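Local coordinates for protein putative S41 protease (Bacteroides fragilis NCTC 9343, PDB 3K50) that is of unknown function but probably hydrolyses peptide bonds as a serine protease of the S41 family, with a PDZ domain beside its protease core, at residues H177-I182 / F216-T221; M248-D253 / G285-L290; A305-N310 / C349-A354; I321-A326 / T367-E372. All blocks are in the same frame, centred on the assembly; numbering follows the deposited sequence.

Contact 1: residues H177-I182 / F216-T221; sequences HRFEII and FRDFQT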
loop_
_atom_site.group_PDB
_atom_site.type_symbol
_atom_site.label_atom_id
_atom_site.label_comp_id
_atom_site.label_asym_id
_atom_site.label_seq_id
_atom_site.Cartn_x
_atom_site.Cartn_y
_atom_site.Cartn_z
ATOM N N HIS A 177 3.590 8.015 -6.844
ATOM C CA HIS A 177 4.978 8.156 -6.308
ATOM C C HIS A 177 6.067 8.214 -7.322
ATOM O O HIS A 177 7.026 8.976 -7.180
ATOM C CB HIS A 177 5.248 7.008 -5.344
ATOM C CG HIS A 177 6.561 7.106 -4.644
ATOM N ND1 HIS A 177 6.859 8.128 -3.769
ATOM C CD2 HIS A 177 7.661 6.320 -4.712
ATOM C CE1 HIS A 177 8.089 7.946 -3.315
ATOM N NE2 HIS A 177 8.596 6.858 -3.873
ATOM N N ARG A 178 5.943 7.428 -8.371
ATOM C CA ARG A 178 6.935 7.475 -9.436
ATOM C C ARG A 178 6.281 6.992 -10.755
ATOM O O ARG A 178 5.443 6.067 -10.743
ATOM C CB ARG A 178 8.144 6.596 -9.079
ATOM C CG ARG A 178 9.549 7.167 -9.475
ATOM C CD ARG A 178 9.944 8.400 -8.630
ATOM N NE ARG A 178 10.829 8.217 -7.446
ATOM C CZ ARG A 178 10.817 8.986 -6.334
ATOM N NH1 ARG A 178 9.845 9.880 -6.077
ATOM N NH2 ARG A 178 11.721 8.762 -5.390
ATOM N N PHE A 179 6.760 7.609 -11.838
ATOM C CA PHE A 179 6.315 7.448 -13.226
ATOM C C PHE A 179 7.472 7.257 -14.176
ATOM O O PHE A 179 8.507 7.935 -14.053
ATOM C CB PHE A 179 5.643 8.753 -13.667
ATOM C CG PHE A 179 5.290 8.829 -15.144
ATOM C CD1 PHE A 179 6.215 9.278 -16.096
ATOM C CD2 PHE A 179 3.998 8.513 -15.570
ATOM C CE1 PHE A 179 5.873 9.384 -17.478
ATOM C CE2 PHE A 179 3.646 8.621 -16.922
ATOM C CZ PHE A 179 4.610 9.059 -17.882
ATOM N N GLU A 180 7.319 6.360 -15.140
ATOM C CA GLU A 180 8.318 6.303 -16.190
ATOM C C GLU A 180 7.811 5.565 -17.394
ATOM O O GLU A 180 6.965 4.666 -17.249
ATOM C CB GLU A 180 9.519 5.476 -15.733
ATOM C CG GLU A 180 10.615 6.256 -15.147
ATOM C CD GLU A 180 11.823 5.488 -15.214
ATOM O OE1 GLU A 180 11.755 4.304 -14.803
ATOM O OE2 GLU A 180 12.809 6.048 -15.725
ATOM N N ILE A 181 8.349 5.934 -18.568
ATOM C CA ILE A 181 8.159 5.148 -19.792
ATOM C C ILE A 181 9.535 4.561 -20.123
ATOM O O ILE A 181 10.515 5.298 -20.291
ATOM C CB ILE A 181 7.615 5.948 -20.968
ATOM C CG1 ILE A 181 6.208 6.451 -20.619
ATOM C CG2 ILE A 181 7.578 5.054 -22.235
ATOM C CD1 ILE A 181 5.701 7.539 -21.541
ATOM N N ILE A 182 9.593 3.239 -20.198
ATOM C CA ILE A 182 10.820 2.511 -20.446
ATOM C C ILE A 182 10.790 1.827 -21.788
ATOM O O ILE A 182 9.925 0.954 -22.040
ATOM C CB ILE A 182 10.963 1.428 -19.347
ATOM C CG1 ILE A 182 10.868 2.099 -17.948
ATOM C CG2 ILE A 182 12.231 0.548 -19.535
ATOM C CD1 ILE A 182 10.593 1.101 -16.796
ATOM N N PHE A 216 -1.705 8.611 -16.854
ATOM C CA PHE A 216 -2.232 7.746 -17.931
ATOM C C PHE A 216 -2.298 8.498 -19.302
ATOM O O PHE A 216 -1.987 7.932 -20.349
ATOM C CB PHE A 216 -3.543 7.099 -17.501
ATOM C CG PHE A 216 -3.360 5.824 -16.748
ATOM C CD1 PHE A 216 -2.899 5.821 -15.439
ATOM C CD2 PHE A 216 -3.577 4.620 -17.357
ATOM C CE1 PHE A 216 -2.657 4.634 -14.791
ATOM C CE2 PHE A 216 -3.414 3.431 -16.693
ATOM C CZ PHE A 216 -2.942 3.430 -15.409
ATOM N N ARG A 217 -2.651 9.778 -19.290
ATOM C CA ARG A 217 -2.597 10.558 -20.488
ATOM C C ARG A 217 -1.152 10.546 -21.065
ATOM O O ARG A 217 -0.977 10.380 -22.263
ATOM C CB ARG A 217 -3.019 11.992 -20.186
ATOM C CG ARG A 217 -3.114 12.916 -21.443
ATOM C CD ARG A 217 -3.074 14.398 -21.036
ATOM N NE ARG A 217 -1.864 14.670 -20.258
ATOM C CZ ARG A 217 -1.493 15.854 -19.780
ATOM N NH1 ARG A 217 -2.217 16.944 -20.020
ATOM N NH2 ARG A 217 -0.358 15.940 -19.080
ATOM N N ASP A 218 -0.145 10.729 -20.211
ATOM C CA ASP A 218 1.271 10.712 -20.613
ATOM C C ASP A 218 1.654 9.320 -21.129
ATOM O O ASP A 218 2.355 9.198 -22.138
ATOM C CB ASP A 218 2.188 11.126 -19.452
ATOM C CG ASP A 218 2.075 12.619 -19.082
ATOM O OD1 ASP A 218 1.416 13.404 -19.835
ATOM O OD2 ASP A 218 2.650 12.989 -18.031
ATOM N N PHE A 219 1.127 8.274 -20.493
ATOM C CA PHE A 219 1.385 6.932 -20.992
ATOM C C PHE A 219 0.839 6.728 -22.395
ATOM O O PHE A 219 1.521 6.151 -23.213
ATOM C CB PHE A 219 0.825 5.860 -20.089
ATOM C CG PHE A 219 1.566 5.714 -18.776
ATOM C CD1 PHE A 219 2.958 5.737 -18.722
ATOM C CD2 PHE A 219 0.873 5.502 -17.618
ATOM C CE1 PHE A 219 3.615 5.580 -17.528
ATOM C CE2 PHE A 219 1.538 5.344 -16.397
ATOM C CZ PHE A 219 2.895 5.404 -16.357
ATOM N N GLN A 220 -0.392 7.179 -22.655
ATOM C CA GLN A 220 -0.991 7.009 -23.977
ATOM C C GLN A 220 -0.198 7.828 -25.030
ATOM O O GLN A 220 0.106 7.340 -26.102
ATOM C CB GLN A 220 -2.444 7.451 -23.952
ATOM C CG GLN A 220 -3.180 7.242 -25.264
ATOM C CD GLN A 220 -4.448 8.048 -25.316
ATOM O OE1 GLN A 220 -4.469 9.228 -24.924
ATOM N NE2 GLN A 220 -5.530 7.424 -25.809
ATOM N N THR A 221 0.140 9.070 -24.710
ATOM C CA THR A 221 0.926 9.881 -25.593
ATOM C C THR A 221 2.223 9.166 -25.977
ATOM O O THR A 221 2.622 9.210 -27.134
ATOM C CB THR A 221 1.273 11.208 -24.930
ATOM O OG1 THR A 221 0.060 11.943 -24.783
ATOM C CG2 THR A 221 2.315 12.017 -25.800
#
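Strand 177-182 and the end of helix 207-221 run almost parallel, 7° apart, with their axes 9.4 Å from each other. Phe179 and Phe219 meet in the gap. This is alpha-on-beta packing in the mixed sheet of the S41 protease core. Strand 176-184 is an outermost strand of that sheet, and the helix lies against its face. Phe179 reaches out with CG anti to the backbone N, and its CB points toward the helix. The two rings come tip to tip in an offset stack, with planes 15° apart and centroids 4.5 Å apart. Phe179 CE2 lies over one face of the Phe219 ring, toward its rim. This describes one of two Phe179 conformers, and its fine geometry is doubtful, because Phe179 CE2 and Phe219 CE1 are modelled too close together. The edge of the Phe219 ring meets Glu180 O, 3.5 Å from Phe219 CE1, and Ile181 CG1. Phe219 also meets Phe227 of strand 226-230 edge-to-face. Near the strand's start, His177 and Arg178 both face Met193 in a classic beta bulge. Asp218 OD1 is in a salt bridge with Arg217 NH2. The Asp218 carboxylate plane stands 82° from the Phe179 ring, and Asp218 CB lies 3.6 Å from Phe179 CZ.

Contact 2: residues M248-D253 / G285-L290; sequences MLAPAD and GANLNL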
loop_
_atom_site.group_PDB
_atom_site.type_symbol
_atom_site.label_atom_id
_atom_site.label_comp_id
_atom_site.label_asym_id
_atom_site.label_seq_id
_atom_site.Cartn_x
_atom_site.Cartn_y
_atom_site.Cartn_z
HETATM N N MSE A 248 -8.752 2.337 -16.628
HETATM C CA MSE A 248 -7.734 2.898 -17.499
HETATM C C MSE A 248 -6.684 1.871 -17.980
HETATM O O MSE A 248 -6.023 2.105 -18.999
HETATM C CB MSE A 248 -7.102 4.131 -16.844
HETATM C CG MSE A 248 -8.027 5.356 -16.739
HETATM SE SE MSE A 248 -7.270 7.066 -16.306
HETATM C CE MSE A 248 -6.550 6.602 -14.651
ATOM N N LEU A 249 -6.550 0.734 -17.305
ATOM C CA LEU A 249 -5.590 -0.309 -17.725
ATOM C C LEU A 249 -6.211 -1.302 -18.687
ATOM O O LEU A 249 -5.531 -1.820 -19.548
ATOM C CB LEU A 249 -5.071 -1.101 -16.513
ATOM C CG LEU A 249 -4.201 -0.400 -15.491
ATOM C CD1 LEU A 249 -4.084 -1.117 -14.128
ATOM C CD2 LEU A 249 -2.767 -0.251 -16.171
ATOM N N ALA A 250 -7.528 -1.481 -18.601
ATOM C CA ALA A 250 -8.180 -2.593 -19.244
ATOM C C ALA A 250 -8.185 -2.572 -20.770
ATOM O O ALA A 250 -8.040 -1.500 -21.390
ATOM C CB ALA A 250 -9.606 -2.675 -18.761
ATOM N N PRO A 251 -8.395 -3.743 -21.380
ATOM C CA PRO A 251 -8.601 -3.705 -22.823
ATOM C C PRO A 251 -9.830 -2.860 -23.115
ATOM O O PRO A 251 -10.871 -2.968 -22.418
ATOM C CB PRO A 251 -8.914 -5.164 -23.176
ATOM C CG PRO A 251 -8.363 -5.988 -22.044
ATOM C CD PRO A 251 -8.444 -5.125 -20.832
ATOM N N ALA A 252 -9.743 -2.078 -24.167
ATOM C CA ALA A 252 -10.787 -1.169 -24.613
ATOM C C ALA A 252 -12.119 -1.879 -24.931
ATOM O O ALA A 252 -13.197 -1.331 -24.718
ATOM C CB ALA A 252 -10.255 -0.396 -25.843
ATOM N N ASP A 253 -12.095 -3.119 -25.387
ATOM C CA ASP A 253 -13.383 -3.778 -25.611
ATOM C C ASP A 253 -14.127 -4.190 -24.323
ATOM O O ASP A 253 -15.228 -4.781 -24.393
ATOM C CB ASP A 253 -13.241 -4.963 -26.586
ATOM C CG ASP A 253 -12.323 -6.071 -26.085
ATOM O OD1 ASP A 253 -11.736 -5.991 -24.987
ATOM O OD2 ASP A 253 -12.167 -7.043 -26.845
ATOM N N GLY A 285 -7.751 11.569 -18.222
ATOM C CA GLY A 285 -6.836 10.446 -18.350
ATOM C C GLY A 285 -6.995 9.767 -19.709
ATOM O O GLY A 285 -7.469 10.400 -20.669
ATOM N N ALA A 286 -6.610 8.499 -19.791
ATOM C CA ALA A 286 -6.656 7.697 -21.028
ATOM C C ALA A 286 -6.719 6.225 -20.700
ATOM O O ALA A 286 -6.133 5.817 -19.713
ATOM C CB ALA A 286 -5.380 7.962 -21.876
ATOM N N ASN A 287 -7.471 5.444 -21.492
ATOM C CA ASN A 287 -7.485 3.994 -21.389
ATOM C C ASN A 287 -6.323 3.510 -22.259
ATOM O O ASN A 287 -6.137 4.021 -23.405
ATOM C CB ASN A 287 -8.794 3.376 -21.892
ATOM C CG ASN A 287 -8.653 1.880 -22.095
ATOM O OD1 ASN A 287 -8.274 1.438 -23.166
ATOM N ND2 ASN A 287 -8.822 1.118 -21.029
ATOM N N LEU A 288 -5.564 2.524 -21.770
ATOM C CA LEU A 288 -4.342 2.113 -22.489
ATOM C C LEU A 288 -4.520 0.864 -23.360
ATOM O O LEU A 288 -3.608 0.486 -24.116
ATOM C CB LEU A 288 -3.148 1.973 -21.518
ATOM C CG LEU A 288 -2.749 3.240 -20.726
ATOM C CD1 LEU A 288 -1.446 2.967 -19.924
ATOM C CD2 LEU A 288 -2.556 4.502 -21.575
ATOM N N ASN A 289 -5.714 0.277 -23.315
ATOM C CA ASN A 289 -6.026 -0.875 -24.090
ATOM C C ASN A 289 -4.997 -1.961 -23.968
ATOM O O ASN A 289 -4.545 -2.494 -24.985
ATOM C CB ASN A 289 -6.189 -0.480 -25.554
ATOM C CG ASN A 289 -6.763 -1.597 -26.428
ATOM O OD1 ASN A 289 -7.528 -2.450 -26.013
ATOM N ND2 ASN A 289 -6.359 -1.589 -27.640
ATOM N N LEU A 290 -4.631 -2.318 -22.744
ATOM C CA LEU A 290 -3.639 -3.356 -22.544
ATOM C C LEU A 290 -4.269 -4.724 -22.439
ATOM O O LEU A 290 -5.395 -4.852 -22.015
ATOM C CB LEU A 290 -2.864 -3.099 -21.246
ATOM C CG LEU A 290 -2.053 -1.822 -21.064
ATOM C CD1 LEU A 290 -1.980 -1.593 -19.549
ATOM C CD2 LEU A 290 -0.663 -1.908 -21.769
HETATM O O HOH W 1 -9.477 -4.017 -26.826
#
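An Asx turn at Asn287 shapes the loop that receives the end of helix 239-249 in the S41 protease core. The loop leads into strand 292-297 of the mixed sheet. Helix residues Met248 and Leu249, and the turn that follows them, are met by backbone and side-chain donors of residues 285-290. Leu288 N gives a hydrogen bond of 2.8 Å to Met248 O. Leu290 N makes only a weak one to Leu249 O. The next carbonyl is taken by a side chain: Asn287 ND2 donates to Ala250 O at 2.8 Å, nearly straight at 168°, with the acceptor in the plane of the amide. Asn287 CG is anti to the backbone N (chi1 166°), which places the amide group by the helix end, where ND2 meets this carbonyl. The same nitrogen also bonds to Thr247 O, and Asn287 OD1 accepts from Asn289 N to close the Asx turn. Both ends of this amide are therefore engaged, which fixes its rotation. The apolar side of the contact is made by Leu249 CD2 and Leu290 CD1, 3.7 Å apart, close to Phe227 of the sheet. The selenium of Met248 packs by Gly285 CA at 4.0 Å, where glycine has no side chain in the way. Ala286 N and Ala286 O are buried here without a partner in the model. At the outer end Asn289 OD1 accepts from Ala252 N at 2.9 Å. A water bonded to Asp253 N donates to that same Asn289 OD1, 2.6 Å away.

Contact 3: residues A305-N310 / C349-A354; sequences AEMVIN and CNVYNA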
loop_
_atom_site.group_PDB
_atom_site.type_symbol
_atom_site.label_atom_id
_atom_site.label_comp_id
_atom_site.label_asym_id
_atom_site.label_seq_id
_atom_site.Cartn_x
_atom_site.Cartn_y
_atom_site.Cartn_z
ATOM N N ALA A 305 -5.833 -2.853 -3.184
ATOM C CA ALA A 305 -4.727 -3.256 -4.054
ATOM C C ALA A 305 -4.985 -4.691 -4.553
ATOM O O ALA A 305 -4.761 -5.016 -5.697
ATOM C CB ALA A 305 -3.407 -3.164 -3.312
ATOM N N GLU A 306 -5.508 -5.513 -3.679
ATOM C CA GLU A 306 -5.828 -6.917 -3.992
ATOM C C GLU A 306 -7.080 -7.035 -4.839
ATOM O O GLU A 306 -7.208 -7.953 -5.663
ATOM C CB GLU A 306 -5.964 -7.710 -2.723
ATOM C CG GLU A 306 -4.654 -7.857 -1.948
ATOM C CD GLU A 306 -4.828 -8.566 -0.629
ATOM O OE1 GLU A 306 -5.279 -7.906 0.358
ATOM O OE2 GLU A 306 -4.480 -9.770 -0.568
HETATM N N MSE A 307 -7.988 -6.103 -4.648
HETATM C CA MSE A 307 -9.217 -6.005 -5.472
HETATM C C MSE A 307 -8.890 -5.760 -6.932
HETATM O O MSE A 307 -9.537 -6.316 -7.813
HETATM C CB MSE A 307 -10.108 -4.893 -4.922
HETATM C CG MSE A 307 -11.421 -4.560 -5.713
HETATM SE SE MSE A 307 -11.190 -3.592 -7.446
HETATM C CE MSE A 307 -12.977 -2.500 -7.685
ATOM N N VAL A 308 -7.862 -4.964 -7.190
ATOM C CA VAL A 308 -7.451 -4.690 -8.534
ATOM C C VAL A 308 -6.971 -5.952 -9.187
ATOM O O VAL A 308 -7.305 -6.256 -10.340
ATOM C CB VAL A 308 -6.311 -3.618 -8.576
ATOM C CG1 VAL A 308 -5.720 -3.559 -9.979
ATOM C CG2 VAL A 308 -6.865 -2.294 -8.097
ATOM N N ILE A 309 -6.189 -6.707 -8.470
ATOM C CA ILE A 309 -5.729 -7.994 -8.990
ATOM C C ILE A 309 -6.895 -8.941 -9.235
ATOM O O ILE A 309 -7.020 -9.537 -10.308
ATOM C CB ILE A 309 -4.705 -8.702 -8.035
ATOM C CG1 ILE A 309 -3.427 -7.838 -7.883
ATOM C CG2 ILE A 309 -4.433 -10.132 -8.506
ATOM C CD1 ILE A 309 -2.506 -8.270 -6.662
ATOM N N ASN A 310 -7.738 -9.111 -8.241
ATOM C CA ASN A 310 -8.845 -10.052 -8.390
ATOM C C ASN A 310 -9.824 -9.757 -9.565
ATOM O O ASN A 310 -10.324 -10.673 -10.222
ATOM C CB ASN A 310 -9.657 -10.083 -7.070
ATOM C CG ASN A 310 -10.726 -11.157 -7.091
ATOM O OD1 ASN A 310 -10.410 -12.316 -7.386
ATOM N ND2 ASN A 310 -12.012 -10.775 -6.808
ATOM N N CYS A 349 -18.446 -4.893 3.407
ATOM C CA CYS A 349 -18.892 -5.700 2.263
ATOM C C CYS A 349 -17.887 -6.619 1.654
ATOM O O CYS A 349 -16.692 -6.439 1.765
ATOM C CB CYS A 349 -19.410 -4.824 1.124
ATOM S SG CYS A 349 -18.251 -3.667 0.332
ATOM N N ASN A 350 -18.436 -7.658 1.030
ATOM C CA ASN A 350 -17.715 -8.521 0.114
ATOM C C ASN A 350 -17.481 -7.753 -1.181
ATOM O O ASN A 350 -18.252 -6.809 -1.529
ATOM C CB ASN A 350 -18.525 -9.783 -0.193
ATOM C CG ASN A 350 -18.452 -10.773 0.888
ATOM O OD1 ASN A 350 -17.394 -11.348 1.144
ATOM N ND2 ASN A 350 -19.530 -10.995 1.525
ATOM N N VAL A 351 -16.383 -8.061 -1.856
ATOM C CA VAL A 351 -16.039 -7.423 -3.135
ATOM C C VAL A 351 -15.714 -8.530 -4.173
ATOM O O VAL A 351 -14.579 -8.994 -4.282
ATOM C CB VAL A 351 -14.853 -6.455 -2.990
ATOM C CG1 VAL A 351 -14.615 -5.706 -4.318
ATOM C CG2 VAL A 351 -15.111 -5.517 -1.895
ATOM N N TYR A 352 -16.743 -9.040 -4.857
ATOM C CA TYR A 352 -16.537 -10.108 -5.833
ATOM C C TYR A 352 -16.141 -9.549 -7.170
ATOM O O TYR A 352 -16.564 -8.459 -7.525
ATOM C CB TYR A 352 -17.796 -10.920 -6.022
ATOM C CG TYR A 352 -18.381 -11.473 -4.667
ATOM C CD1 TYR A 352 -17.634 -12.327 -3.850
ATOM C CD2 TYR A 352 -19.631 -11.146 -4.258
ATOM C CE1 TYR A 352 -18.124 -12.837 -2.653
ATOM C CE2 TYR A 352 -20.162 -11.689 -3.033
ATOM C CZ TYR A 352 -19.398 -12.535 -2.271
ATOM O OH TYR A 352 -19.847 -13.050 -1.074
ATOM N N ASN A 353 -15.394 -10.337 -7.931
ATOM C CA ASN A 353 -15.090 -9.996 -9.302
ATOM C C ASN A 353 -16.320 -10.386 -10.163
ATOM O O ASN A 353 -17.334 -10.861 -9.646
ATOM C CB ASN A 353 -13.784 -10.663 -9.804
ATOM C CG ASN A 353 -13.796 -12.168 -9.789
ATOM O OD1 ASN A 353 -14.842 -12.849 -9.793
ATOM N ND2 ASN A 353 -12.577 -12.721 -9.829
ATOM N N ALA A 354 -16.191 -10.257 -11.475
ATOM C CA ALA A 354 -17.295 -10.542 -12.416
ATOM C C ALA A 354 -17.664 -12.026 -12.417
ATOM O O ALA A 354 -18.754 -12.375 -12.825
ATOM C CB ALA A 354 -16.901 -10.081 -13.819
HETATM O O HOH W 2 -12.085 -8.339 -5.278
#
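Asn310 and Asn353 face each other where helix 304-312 of the S41 protease core passes residues 349-354, and both CB atoms point across the gap. The contact joins this helix to strand 342-352 of an antiparallel sheet. Asn310 CG is anti to the backbone N. Asn353 CG instead lies between the backbone N and the carbonyl carbon (chi1 61°), the crowded position. The two side chains cross at about a right angle, yet their amide planes are only 14° apart. Asn353 ND2 donates to Asn310 O at 3.1 Å. The bond is fairly straight, 165°, and the acceptor lies in the Asn353 amide plane, but the donor stands above the carbonyl plane. Asn310 ND2 reaches a water at 2.9 Å, which in turn donates to Val351 O. Asn310 ND2 also donates to Lys357 O, its stronger partner. Asn353 OD1 accepts from Lys357 N. About one turn earlier in the helix, CG of the selenomethionine Met307 packs 3.7 Å from Val351 CG1, the side chains again crossing. Leu239 of helix 239-249 touches both. Helix and strand segment are therefore joined by one direct amide-to-carbonyl bond and one water-mediated link, beside a small apolar patch; both buried amides find partners, partly at Lys357.

Contact 4: residues I321-A326 / T367-E372; sequences IGTKTA and TYEYNE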
loop_
_atom_site.group_PDB
_atom_site.type_symbol
_atom_site.label_atom_id
_atom_site.label_comp_id
_atom_site.label_asym_id
_atom_site.label_seq_id
_atom_site.Cartn_x
_atom_site.Cartn_y
_atom_site.Cartn_z
ATOM N N ILE A 321 4.506 -10.468 -9.465
ATOM C CA ILE A 321 5.938 -10.591 -9.195
ATOM C C ILE A 321 6.240 -10.010 -7.835
ATOM O O ILE A 321 5.845 -8.900 -7.544
ATOM C CB ILE A 321 6.762 -9.857 -10.281
ATOM C CG1 ILE A 321 6.631 -10.569 -11.629
ATOM C CG2 ILE A 321 8.303 -9.797 -9.925
ATOM C CD1 ILE A 321 7.166 -9.737 -12.791
ATOM N N GLY A 322 6.886 -10.784 -6.957
ATOM C CA GLY A 322 7.205 -10.269 -5.592
ATOM C C GLY A 322 6.922 -11.345 -4.577
ATOM O O GLY A 322 7.322 -12.464 -4.789
ATOM N N THR A 323 6.182 -11.007 -3.503
ATOM C CA THR A 323 5.846 -11.964 -2.451
ATOM C C THR A 323 4.335 -11.940 -2.266
ATOM O O THR A 323 3.670 -11.049 -2.761
ATOM C CB THR A 323 6.612 -11.715 -1.142
ATOM O OG1 THR A 323 6.441 -10.371 -0.695
ATOM C CG2 THR A 323 8.159 -12.035 -1.299
ATOM N N LYS A 324 3.798 -12.897 -1.548
ATOM C CA LYS A 324 2.337 -13.020 -1.395
ATOM C C LYS A 324 1.668 -11.768 -0.808
ATOM O O LYS A 324 2.264 -11.084 0.070
ATOM C CB LYS A 324 2.079 -14.310 -0.579
ATOM C CG LYS A 324 0.663 -14.642 -0.387
ATOM C CD LYS A 324 0.317 -16.135 -0.334
ATOM C CE LYS A 324 0.287 -16.805 1.019
ATOM N NZ LYS A 324 -0.933 -17.797 1.001
ATOM N N THR A 325 0.464 -11.435 -1.293
ATOM C CA THR A 325 -0.332 -10.285 -0.815
ATOM C C THR A 325 -0.926 -10.591 0.565
ATOM O O THR A 325 -0.797 -11.683 1.051
ATOM C CB THR A 325 -1.438 -9.842 -1.817
ATOM O OG1 THR A 325 -2.441 -10.872 -1.955
ATOM C CG2 THR A 325 -0.804 -9.517 -3.153
ATOM N N ALA A 326 -1.572 -9.601 1.174
ATOM C CA ALA A 326 -2.009 -9.671 2.579
ATOM C C ALA A 326 -3.180 -10.606 2.861
ATOM O O ALA A 326 -3.308 -11.139 3.963
ATOM C CB ALA A 326 -2.385 -8.291 3.076
ATOM N N THR A 367 3.154 -15.129 -9.218
ATOM C CA THR A 367 3.480 -15.945 -10.376
ATOM C C THR A 367 4.978 -16.232 -10.319
ATOM O O THR A 367 5.432 -17.354 -10.574
ATOM C CB THR A 367 3.115 -15.248 -11.716
ATOM O OG1 THR A 367 1.853 -14.553 -11.609
ATOM C CG2 THR A 367 3.074 -16.269 -12.898
ATOM N N TYR A 368 5.776 -15.227 -9.979
ATOM C CA TYR A 368 7.189 -15.412 -9.835
ATOM C C TYR A 368 7.641 -14.802 -8.504
ATOM O O TYR A 368 7.558 -13.571 -8.307
ATOM C CB TYR A 368 7.932 -14.732 -10.989
ATOM C CG TYR A 368 7.507 -15.202 -12.365
ATOM C CD1 TYR A 368 6.430 -14.615 -13.009
ATOM C CD2 TYR A 368 8.160 -16.220 -13.011
ATOM C CE1 TYR A 368 6.004 -15.036 -14.227
ATOM C CE2 TYR A 368 7.752 -16.643 -14.265
ATOM C CZ TYR A 368 6.653 -16.045 -14.875
ATOM O OH TYR A 368 6.205 -16.423 -16.142
ATOM N N GLU A 369 8.176 -15.621 -7.607
ATOM C CA GLU A 369 8.540 -15.128 -6.279
ATOM C C GLU A 369 9.924 -14.497 -6.205
ATOM O O GLU A 369 10.930 -15.158 -6.511
ATOM C CB GLU A 369 8.412 -16.220 -5.201
ATOM C CG GLU A 369 8.590 -15.615 -3.814
ATOM C CD GLU A 369 8.192 -16.502 -2.669
ATOM O OE1 GLU A 369 7.735 -17.657 -2.870
ATOM O OE2 GLU A 369 8.350 -16.010 -1.539
ATOM N N TYR A 370 9.932 -13.211 -5.829
ATOM C CA TYR A 370 11.121 -12.416 -5.637
ATOM C C TYR A 370 10.996 -11.622 -4.341
ATOM O O TYR A 370 10.103 -10.778 -4.209
ATOM C CB TYR A 370 11.294 -11.416 -6.784
ATOM C CG TYR A 370 11.851 -12.013 -8.039
ATOM C CD1 TYR A 370 11.019 -12.596 -8.997
ATOM C CD2 TYR A 370 13.226 -11.967 -8.305
ATOM C CE1 TYR A 370 11.541 -13.154 -10.151
ATOM C CE2 TYR A 370 13.747 -12.540 -9.436
ATOM C CZ TYR A 370 12.890 -13.133 -10.358
ATOM O OH TYR A 370 13.396 -13.688 -11.501
ATOM N N ASN A 371 11.847 -11.943 -3.360
ATOM C CA ASN A 371 11.898 -11.211 -2.097
ATOM C C ASN A 371 12.935 -10.105 -2.294
ATOM O O ASN A 371 14.106 -10.376 -2.386
ATOM C CB ASN A 371 12.335 -12.114 -0.940
ATOM C CG ASN A 371 12.451 -11.372 0.382
ATOM O OD1 ASN A 371 12.236 -10.157 0.483
ATOM N ND2 ASN A 371 12.816 -12.111 1.419
ATOM N N GLU A 372 12.509 -8.854 -2.290
ATOM C CA GLU A 372 13.430 -7.760 -2.557
ATOM C C GLU A 372 14.605 -7.682 -1.558
ATOM O O GLU A 372 15.702 -7.240 -1.912
ATOM C CB GLU A 372 12.666 -6.459 -2.578
ATOM C CG GLU A 372 11.967 -6.033 -1.240
ATOM C CD GLU A 372 11.187 -4.711 -1.344
ATOM O OE1 GLU A 372 11.203 -4.077 -2.426
ATOM O OE2 GLU A 372 10.544 -4.299 -0.335
HETATM O O HOH W 3 5.609 -14.999 -0.815
#
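Residues 321-322 and 368-369 pair as short parallel strands, with Ile321 opposite Tyr368 and Gly322 opposite Glu369. Two backbone hydrogen bonds hold the pair: Gly322 N to Tyr368 O at 3.2 Å, and Tyr370 N to Gly322 O at 2.9 Å. Gly322 O also has a CA-H...O contact with Glu369 CA. The backbone angles of Gly322 would press a CB against the Ile321 carbonyl oxygen, which suits glycine. Ile321 and Tyr368 project on one face of the sheet. Ile321 CG2 is anti to its backbone N and lies 4.0 Å from Tyr370 CD1. The Ile321 and Tyr370 side chains lie side by side and point the same way. Ile321 CG1 comes more loosely to Tyr368 CD1, at 4.3 Å. Helix 388-398 packs on this face through Ala393, Ile396 and Leu389. On the Glu369 side, Thr323 CG2 rests 3.7 Å from Tyr370 O and also meets Asn371 CA. Glu369 extends beyond CG, and its OE2 accepts a weak bond from a water that takes the N-H of Lys324. Beyond the pair, Glu372 makes salt bridges with Arg232 and Arg110. This pairing adds strand 368-369, an outermost strand, to the six-stranded mixed sheet, parallel to strand 317-322 in the alpha/beta core of the ClpP/crotonase clan.

How the contacts relate
All four contacts belong to the protease core. Contacts 1 and 4 reach the same mixed sheet from its two outermost strands, and their centres are 24 Å apart. Contacts 1 and 2 touch: Phe216 CD2 packs 3.6 Å from Met248 CB, and Gln220 lies against Ala286. Contact 3 comes within about 5 Å of contact 2 by nearest atoms without touching it. It does touch contact 4, where Glu306 OE2 is 2.7 Å from Thr325 OG1, a probable hydrogen bond joining helix 304-312 to the segment after strand 317-322. Contacts 3 and 4 also alternate along the chain, whereas contacts 1 and 2 follow in series.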